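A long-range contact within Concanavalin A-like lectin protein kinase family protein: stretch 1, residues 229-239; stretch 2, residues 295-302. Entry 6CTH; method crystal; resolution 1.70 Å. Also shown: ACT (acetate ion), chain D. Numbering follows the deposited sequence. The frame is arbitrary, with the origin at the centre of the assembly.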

ATOM      1  N   LEU A 229       6.774   8.170  12.901  1.00 38.87           N
ATOM      2  CA  LEU A 229       7.075   6.784  13.202  1.00 38.88           C
ATOM      3  C   LEU A 229       8.504   6.337  13.028  1.00 38.63           C
ATOM      4  O   LEU A 229       9.037   5.679  13.917  1.00 40.58           O
ATOM      5  N   VAL A 230       9.119   6.601  11.871  1.00 37.52           N
ATOM      6  CA  VAL A 230      10.390   6.005  11.555  1.00 37.79           C
ATOM      7  C   VAL A 230      11.495   6.432  12.561  1.00 38.43           C
ATOM      8  O   VAL A 230      12.239   5.576  13.024  1.00 37.81           O
ATOM      9  N   PRO A 231      11.590   7.722  12.884  1.00 38.97           N
ATOM     10  CA  PRO A 231      12.641   8.108  13.880  1.00 40.65           C
ATOM     11  C   PRO A 231      12.447   7.454  15.233  1.00 40.97           C
ATOM     12  O   PRO A 231      13.436   7.069  15.852  1.00 43.23           O
ATOM     13  N   TRP A 232      11.208   7.297  15.682  1.00 40.48           N
ATOM     14  CA  TRP A 232      10.948   6.629  16.954  1.00 41.51           C
ATOM     15  C   TRP A 232      11.303   5.162  16.901  1.00 40.74           C
ATOM     16  O   TRP A 232      11.874   4.638  17.828  1.00 40.09           O
ATOM     17  N   VAL A 233      10.989   4.475  15.781  1.00 39.09           N
ATOM     18  CA  VAL A 233      11.413   3.079  15.636  1.00 38.56           C
ATOM     19  C   VAL A 233      12.936   2.979  15.618  1.00 39.52           C
ATOM     20  O   VAL A 233      13.526   2.104  16.295  1.00 39.98           O
ATOM     21  N   TRP A 234      13.604   3.890  14.910  1.00 39.63           N
ATOM     22  CA  TRP A 234      15.054   3.815  14.816  1.00 40.90           C
ATOM     23  C   TRP A 234      15.684   4.053  16.223  1.00 42.60           C
ATOM     24  O   TRP A 234      16.585   3.311  16.635  1.00 41.88           O
ATOM     25  N   GLU A 235      15.157   5.024  16.954  1.00 45.16           N
ATOM     26  CA  GLU A 235      15.648   5.304  18.291  1.00 48.51           C
ATOM     27  C   GLU A 235      15.401   4.093  19.181  1.00 48.97           C
ATOM     28  O   GLU A 235      16.255   3.716  19.959  1.00 49.35           O
ATOM     29  N   SER A 236      14.241   3.467  19.055  1.00 48.04           N
ATOM     30  CA  SER A 236      13.944   2.298  19.870  1.00 49.42           C
ATOM     31  C   SER A 236      14.897   1.148  19.579  1.00 50.46           C
ATOM     32  O   SER A 236      15.328   0.453  20.485  1.00 51.15           O
ATOM     33  N   TYR A 237      15.208   0.944  18.305  1.00 48.46           N
ATOM     34  CA  TYR A 237      16.130  -0.111  17.903  1.00 49.71           C
ATOM     35  C   TYR A 237      17.533   0.119  18.455  1.00 51.35           C
ATOM     36  O   TYR A 237      18.176  -0.802  18.922  1.00 52.41           O
ATOM     37  N   GLY A 238      17.994   1.359  18.405  1.00 52.51           N
ATOM     38  CA  GLY A 238      19.317   1.699  18.904  1.00 55.20           C
ATOM     39  C   GLY A 238      19.449   1.606  20.421  1.00 56.00           C
ATOM     40  O   GLY A 238      20.556   1.485  20.904  1.00 56.11           O
ATOM     41  N   ASN A 239      18.325   1.672  21.145  1.00 56.83           N
ATOM     42  CA  ASN A 239      18.285   1.490  22.616  1.00 58.67           C
ATOM     43  C   ASN A 239      17.896   0.052  23.003  1.00 60.51           C
ATOM     44  O   ASN A 239      17.397  -0.158  24.108  1.00 58.79           O
ATOM     45  N   ASN A 295      23.011  -5.080   8.904  1.00 47.98           N
ATOM     46  CA  ASN A 295      23.794  -4.313   9.888  1.00 51.60           C
ATOM     47  C   ASN A 295      23.366  -2.842   9.792  1.00 50.36           C
ATOM     48  O   ASN A 295      23.676  -2.146   8.827  1.00 53.73           O
ATOM     49  N   LEU A 296      22.630  -2.408  10.785  1.00 47.00           N
ATOM     50  CA  LEU A 296      22.115  -1.034  10.818  1.00 46.74           C
ATOM     51  C   LEU A 296      22.860  -0.255  11.880  1.00 47.73           C
ATOM     52  O   LEU A 296      23.150  -0.821  12.902  1.00 48.39           O
ATOM     53  N   PRO A 297      23.170   1.029  11.630  1.00 48.65           N
ATOM     54  CA  PRO A 297      23.618   1.860  12.736  1.00 49.56           C
ATOM     55  C   PRO A 297      22.501   2.054  13.764  1.00 49.73           C
ATOM     56  O   PRO A 297      21.310   2.040  13.419  1.00 47.53           O
ATOM     57  N   GLY A 298      22.893   2.258  15.023  1.00 49.47           N
ATOM     58  CA  GLY A 298      21.932   2.491  16.092  1.00 50.69           C
ATOM     59  C   GLY A 298      21.244   3.838  16.012  1.00 50.87           C
ATOM     60  O   GLY A 298      20.130   3.978  16.480  1.00 52.43           O
ATOM     61  N   SER A 299      21.878   4.830  15.399  1.00 52.81           N
ATOM     62  CA  SER A 299      21.219   6.122  15.158  1.00 55.27           C
ATOM     63  C   SER A 299      20.821   6.292  13.702  1.00 54.95           C
ATOM     64  O   SER A 299      21.616   5.967  12.806  1.00 55.45           O
ATOM     65  N   MET A 300      19.662   6.913  13.482  1.00 54.50           N
ATOM     66  CA  MET A 300      19.215   7.211  12.130  1.00 54.08           C
ATOM     67  C   MET A 300      20.110   8.281  11.511  1.00 52.79           C
ATOM     68  O   MET A 300      20.276   9.357  12.112  1.00 50.64           O
ATOM     69  N   PRO A 301      20.666   8.021  10.314  1.00 53.42           N
ATOM     70  CA  PRO A 301      21.548   9.042   9.714  1.00 56.79           C
ATOM     71  C   PRO A 301      20.885  10.384   9.375  1.00 59.35           C
ATOM     72  O   PRO A 301      19.775  10.407   8.846  1.00 57.69           O
ATOM     73  N   ILE A 302      21.594  11.476   9.663  1.00 65.02           N
ATOM     74  CA  ILE A 302      21.191  12.830   9.288  1.00 68.77           C
ATOM     75  C   ILE A 302      21.860  13.240   7.971  1.00 72.05           C
ATOM     76  O   ILE A 302      21.310  14.051   7.218  1.00 74.35           O
TER

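Residues 229-238 are helical and pack against a segment without regular secondary structure, and the contact follows the helical repeat: the residues that meet the segment are Val230, Pro231, Trp234, Tyr237 and Gly238. Leu229, Trp232 and Val233 lie out of reach.

Val230 (t) points sideways and meets the segment late in its course, with CG1 4.1 Å from Met300 SD. Pro231 adds an apolar touch beside it, its CG 4.3 Å from Met300 CE.

Trp234 is the centrepiece. It points toward the segment and is buried. With chi1 at -147°, between wells, and chi2 at -54°, the indole NE1 faces the backbone: NE1 donates to Pro297 O at 2.8 Å and a nearly straight 176°, so the ring's one polar atom is satisfied by a carbonyl lying near the ring plane. Met300 covers one face of the ring, its CB 4.0 Å from the centroid of the five-membered ring. With chi1 and chi2 both t, Met300 runs extended along the indole, CG 3.7 Å from Trp234 CE3, before reaching Val230 and Pro231. Pro301 CD lies over the same face, 4.1 Å from Trp234 CZ2.

Glu235 and Ser236 point away; Ser236 (m) instead turns its OG back to Trp232 O, 3.0 Å, within the helix.

Tyr237 (t) points toward the segment again. Its CE2 packs 3.8 Å from Leu296 CB, and OH makes a weak hydrogen bond to Leu296 O at 3.4 Å.

Gly238 permits the closest backbone approach, its CA 3.9 Å from Gly298 CA and 3.4 Å from Gly298 O in a CA-H...O contact. An ideal CB on Gly238 would fall 2.2 Å from Gly298 O, a clash.

At the segment's start, Asn295 N binds acetate OXT at 2.9 Å, outside the packed surface.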

ATOM      1  CB  LEU A 229       6.180   5.862  12.321  1.00 37.95           C
ATOM      2  CG  LEU A 229       6.260   4.359  12.604  1.00 37.92           C
ATOM      3  CD1 LEU A 229       5.839   4.028  14.005  1.00 39.32           C
ATOM      4  CD2 LEU A 229       5.332   3.656  11.621  1.00 37.89           C
ATOM      5  CB  VAL A 230      10.794   6.266  10.076  1.00 38.44           C
ATOM      6  CG1 VAL A 230      12.223   5.901   9.772  1.00 38.72           C
ATOM      7  CG2 VAL A 230       9.847   5.494   9.127  1.00 37.39           C
ATOM      8  CB  PRO A 231      12.491   9.617  14.015  1.00 40.92           C
ATOM      9  CG  PRO A 231      11.800  10.067  12.798  1.00 40.79           C
ATOM     10  CD  PRO A 231      10.969   8.907  12.292  1.00 39.50           C
ATOM     11  CB  TRP A 232       9.481   6.810  17.357  1.00 43.24           C
ATOM     12  CG  TRP A 232       9.065   6.069  18.560  1.00 46.26           C
ATOM     13  CD1 TRP A 232       9.228   6.462  19.868  1.00 48.71           C
ATOM     14  CD2 TRP A 232       8.364   4.822  18.603  1.00 47.42           C
ATOM     15  NE1 TRP A 232       8.669   5.522  20.719  1.00 49.36           N
ATOM     16  CE2 TRP A 232       8.130   4.514  19.968  1.00 49.80           C
ATOM     17  CE3 TRP A 232       7.898   3.943  17.631  1.00 48.91           C
ATOM     18  CZ2 TRP A 232       7.454   3.354  20.374  1.00 50.79           C
ATOM     19  CZ3 TRP A 232       7.226   2.775  18.039  1.00 49.85           C
ATOM     20  CH2 TRP A 232       7.017   2.499  19.405  1.00 50.38           C
ATOM     21  CB  VAL A 233      10.761   2.368  14.403  1.00 37.53           C
ATOM     22  CG1 VAL A 233      11.269   0.941  14.278  1.00 37.04           C
ATOM     23  CG2 VAL A 233       9.252   2.338  14.551  1.00 37.61           C
ATOM     24  CB  TRP A 234      15.605   4.784  13.749  1.00 40.66           C
ATOM     25  CG  TRP A 234      16.798   4.245  13.105  1.00 41.48           C
ATOM     26  CD1 TRP A 234      17.940   3.793  13.739  1.00 42.70           C
ATOM     27  CD2 TRP A 234      17.042   4.090  11.705  1.00 41.15           C
ATOM     28  NE1 TRP A 234      18.836   3.316  12.808  1.00 43.44           N
ATOM     29  CE2 TRP A 234      18.315   3.484  11.560  1.00 42.38           C
ATOM     30  CE3 TRP A 234      16.316   4.380  10.563  1.00 41.51           C
ATOM     31  CZ2 TRP A 234      18.887   3.183  10.297  1.00 41.88           C
ATOM     32  CZ3 TRP A 234      16.879   4.030   9.290  1.00 40.76           C
ATOM     33  CH2 TRP A 234      18.143   3.457   9.187  1.00 41.29           C
ATOM     34  CB  GLU A 235      14.969   6.549  18.864  1.00 51.02           C
ATOM     35  CG  GLU A 235      15.586   7.083  20.144  1.00 55.20           C
ATOM     36  CD  GLU A 235      14.688   8.090  20.841  1.00 57.44           C
ATOM     37  OE1 GLU A 235      13.711   7.673  21.494  1.00 60.76           O
ATOM     38  OE2 GLU A 235      14.961   9.296  20.733  1.00 61.16           O
ATOM     39  CB  SER A 236      12.508   1.835  19.678  1.00 49.44           C
ATOM     40  OG  SER A 236      11.598   2.779  20.186  1.00 50.56           O
ATOM     41  CB  TYR A 237      16.172  -0.255  16.381  1.00 48.61           C
ATOM     42  CG  TYR A 237      17.407  -0.940  15.856  1.00 47.86           C
ATOM     43  CD1 TYR A 237      17.550  -2.310  15.931  1.00 48.60           C
ATOM     44  CD2 TYR A 237      18.426  -0.211  15.281  1.00 48.54           C
ATOM     45  CE1 TYR A 237      18.684  -2.931  15.454  1.00 49.94           C
ATOM     46  CE2 TYR A 237      19.558  -0.822  14.797  1.00 50.13           C
ATOM     47  CZ  TYR A 237      19.682  -2.182  14.887  1.00 50.84           C
ATOM     48  OH  TYR A 237      20.820  -2.783  14.404  1.00 53.32           O
ATOM     49  CB  ASN A 239      17.265   2.454  23.235  1.00 58.74           C
ATOM     50  CG  ASN A 239      17.754   3.878  23.280  1.00 59.61           C
ATOM     51  OD1 ASN A 239      18.926   4.133  23.539  1.00 62.11           O
ATOM     52  ND2 ASN A 239      16.861   4.810  23.057  1.00 59.28           N
ATOM     53  CB  ASN A 295      25.302  -4.450   9.663  1.00 56.05           C
ATOM     54  CG  ASN A 295      25.848  -5.772  10.190  1.00 61.26           C
ATOM     55  OD1 ASN A 295      25.078  -6.679  10.542  1.00 64.44           O
ATOM     56  ND2 ASN A 295      27.184  -5.902  10.231  1.00 63.91           N
ATOM     57  CB  LEU A 296      20.654  -1.075  11.159  1.00 45.23           C
ATOM     58  CG  LEU A 296      19.811  -1.726  10.065  1.00 43.79           C
ATOM     59  CD1 LEU A 296      18.385  -1.745  10.543  1.00 43.24           C
ATOM     60  CD2 LEU A 296      19.903  -0.955   8.745  1.00 43.22           C
ATOM     61  CB  PRO A 297      23.967   3.178  12.037  1.00 50.25           C
ATOM     62  CG  PRO A 297      22.996   3.216  10.898  1.00 50.11           C
ATOM     63  CD  PRO A 297      23.157   1.810  10.385  1.00 49.13           C
ATOM     64  CB  SER A 299      22.139   7.278  15.537  1.00 56.78           C
ATOM     65  OG  SER A 299      22.341   7.258  16.923  1.00 60.49           O
ATOM     66  CB  MET A 300      17.778   7.737  12.146  1.00 55.97           C
ATOM     67  CG  MET A 300      17.228   7.979  10.749  1.00 57.49           C
ATOM     68  SD  MET A 300      15.446   8.322  10.714  1.00 61.64           S
ATOM     69  CE  MET A 300      15.464  10.105  10.541  1.00 58.79           C
ATOM     70  CB  PRO A 301      22.052   8.385   8.420  1.00 55.72           C
ATOM     71  CG  PRO A 301      21.737   6.932   8.546  1.00 54.18           C
ATOM     72  CD  PRO A 301      20.597   6.786   9.509  1.00 51.83           C
ATOM     73  CB  ILE A 302      21.608  13.847  10.348  1.00 71.31           C
ATOM     74  CG1 ILE A 302      21.162  13.395  11.772  1.00 72.14           C
ATOM     75  CG2 ILE A 302      21.113  15.243   9.961  1.00 71.85           C
ATOM     76  CD1 ILE A 302      19.762  12.817  11.909  1.00 70.40           C
TER
HETATM   77  C   ACT D 603      23.986  -5.221   5.420  1.00 54.53           C
HETATM   78  O   ACT D 603      24.215  -4.065   5.792  1.00 66.63           O
HETATM   79  OXT ACT D 603      23.657  -6.097   6.229  1.00 51.32           O
HETATM   80  CH3 ACT D 603      23.947  -5.506   3.953  1.00 55.92           C